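Local coordinates for STIL N-terminal domain-containing protein (Trichoplax adhaerens, PDB 5OI9) that probably acts in centriole assembly as a STIL-family protein, its N-terminal domain likely serving in protein binding, as STIL does with CEP85, at residues I87-F92 / L168-T173. Numbering follows the deposited sequence.
Sequences INIDRF and LKIHAT
The ends of the I89 and L168 side chains meet tip to tip across the interior of the domain, with I89 CD1 lying 4.2 Å from L168 CD2. The same I89 CD1 also meets I170 CD1 end-on at 4.0 Å, which brings it against the side chains of two alternate residues of segment 168-173. In I89, CG1 lies anti to the carbonyl carbon and the outer bond is extended (chi2 -179°), which carries CD1 away from the backbone. I170 has the same shape, and its CD1 points inward to meet I89. L168 uses a single methyl twice, since L168 CD2 also approaches I87 CG2, at 4.3 Å. The contact is purely apolar, and all four residues are buried. I41 touches both I87 and I89, while L73 and I120 each touch both I89 and I170, continuing the hydrophobic packing around the contact. The segment axes come no closer than 11.6 Å and their N-to-C directions differ by 45°, so side chains alone span the gap. Strands 85-97 and 167-176 belong to one mixed sheet, linked through strands 69-79 and 118-126 rather than paired directly. Inward side chains of non-adjacent strands meeting this way are consistent with the core of a curled, partly barrel-like sheet in the STIL N-terminal domain.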
# COMPACT_ATOMS: atom_id res chain seq x y z
N ILE A 87 -3.97 -6.82 6.16
CA ILE A 87 -4.94 -5.74 6.32
C ILE A 87 -5.98 -6.19 7.33
O ILE A 87 -6.65 -7.21 7.14
CB ILE A 87 -5.60 -5.38 4.98
CG1 ILE A 87 -4.54 -5.09 3.91
CG2 ILE A 87 -6.53 -4.18 5.14
CD1 ILE A 87 -3.58 -3.99 4.28
N ASN A 88 -6.12 -5.44 8.42
CA ASN A 88 -7.06 -5.76 9.49
C ASN A 88 -8.27 -4.84 9.35
O ASN A 88 -8.21 -3.66 9.70
CB ASN A 88 -6.40 -5.60 10.86
CG ASN A 88 -7.26 -6.14 11.99
OD1 ASN A 88 -8.00 -7.11 11.83
ND2 ASN A 88 -7.17 -5.50 13.15
N ILE A 89 -9.37 -5.39 8.85
CA ILE A 89 -10.59 -4.63 8.59
C ILE A 89 -11.55 -4.85 9.76
O ILE A 89 -11.98 -5.98 10.01
CB ILE A 89 -11.24 -5.05 7.26
CG1 ILE A 89 -10.25 -4.89 6.11
CG2 ILE A 89 -12.50 -4.24 7.01
CD1 ILE A 89 -10.82 -5.27 4.76
N ASP A 90 -11.90 -3.77 10.47
CA ASP A 90 -12.73 -3.90 11.66
C ASP A 90 -13.71 -2.74 11.85
O ASP A 90 -14.30 -2.63 12.94
CB ASP A 90 -11.85 -4.03 12.91
CG ASP A 90 -11.04 -2.78 13.19
OD1 ASP A 90 -10.76 -2.02 12.23
OD2 ASP A 90 -10.67 -2.55 14.36
N ARG A 91 -13.91 -1.89 10.86
CA ARG A 91 -14.79 -0.74 11.01
C ARG A 91 -15.66 -0.57 9.78
O ARG A 91 -15.16 -0.60 8.65
CB ARG A 91 -13.99 0.55 11.26
CG ARG A 91 -13.47 0.69 12.68
CD ARG A 91 -12.45 1.80 12.75
NE ARG A 91 -11.24 1.45 12.02
CZ ARG A 91 -10.45 2.32 11.41
NH1 ARG A 91 -10.76 3.61 11.42
NH2 ARG A 91 -9.36 1.90 10.77
N PHE A 92 -16.96 -0.38 10.00
CA PHE A 92 -17.90 -0.05 8.94
C PHE A 92 -18.18 1.44 8.97
O PHE A 92 -18.28 2.05 10.03
CB PHE A 92 -19.21 -0.84 9.11
CG PHE A 92 -20.34 -0.30 8.28
CD1 PHE A 92 -20.37 -0.51 6.91
CD2 PHE A 92 -21.37 0.41 8.87
CE1 PHE A 92 -21.41 -0.01 6.15
CE2 PHE A 92 -22.41 0.90 8.12
CZ PHE A 92 -22.44 0.69 6.75
N LEU A 168 -7.92 -1.96 -2.63
CA LEU A 168 -8.68 -3.11 -2.18
C LEU A 168 -10.16 -2.78 -2.18
O LEU A 168 -10.55 -1.70 -1.72
CB LEU A 168 -8.22 -3.53 -0.77
CG LEU A 168 -8.83 -4.77 -0.12
CD1 LEU A 168 -8.36 -6.03 -0.83
CD2 LEU A 168 -8.47 -4.81 1.35
N LYS A 169 -10.98 -3.69 -2.69
CA LYS A 169 -12.42 -3.52 -2.76
C LYS A 169 -13.10 -4.80 -2.30
O LYS A 169 -12.51 -5.89 -2.37
CB LYS A 169 -12.89 -3.15 -4.17
CG LYS A 169 -12.24 -1.90 -4.74
CD LYS A 169 -12.56 -1.74 -6.22
CE LYS A 169 -14.03 -1.42 -6.44
NZ LYS A 169 -14.39 -0.08 -5.89
N ILE A 170 -14.34 -4.67 -1.83
CA ILE A 170 -15.11 -5.81 -1.35
C ILE A 170 -16.52 -5.75 -1.94
O ILE A 170 -17.16 -4.69 -1.91
CB ILE A 170 -15.17 -5.87 0.19
CG1 ILE A 170 -13.78 -6.13 0.76
CG2 ILE A 170 -16.14 -6.96 0.65
CD1 ILE A 170 -13.75 -6.22 2.27
N HIS A 171 -16.98 -6.87 -2.48
CA HIS A 171 -18.37 -7.06 -2.87
C HIS A 171 -19.02 -8.05 -1.91
O HIS A 171 -18.48 -9.14 -1.67
CB HIS A 171 -18.48 -7.60 -4.30
CG HIS A 171 -17.94 -6.68 -5.35
ND1 HIS A 171 -17.56 -7.11 -6.60
CD2 HIS A 171 -17.71 -5.34 -5.33
CE1 HIS A 171 -17.13 -6.09 -7.31
NE2 HIS A 171 -17.21 -5.00 -6.56
N ALA A 172 -20.17 -7.67 -1.35
CA ALA A 172 -20.87 -8.51 -0.39
C ALA A 172 -22.30 -8.73 -0.86
O ALA A 172 -23.04 -7.77 -1.06
CB ALA A 172 -20.86 -7.89 1.01
N THR A 173 -22.68 -9.99 -1.05
CA THR A 173 -24.06 -10.35 -1.34
C THR A 173 -24.64 -11.01 -0.09
O THR A 173 -24.08 -11.98 0.42
CB THR A 173 -24.15 -11.27 -2.55
OG1 THR A 173 -23.53 -10.64 -3.67
CG2 THR A 173 -25.59 -11.57 -2.88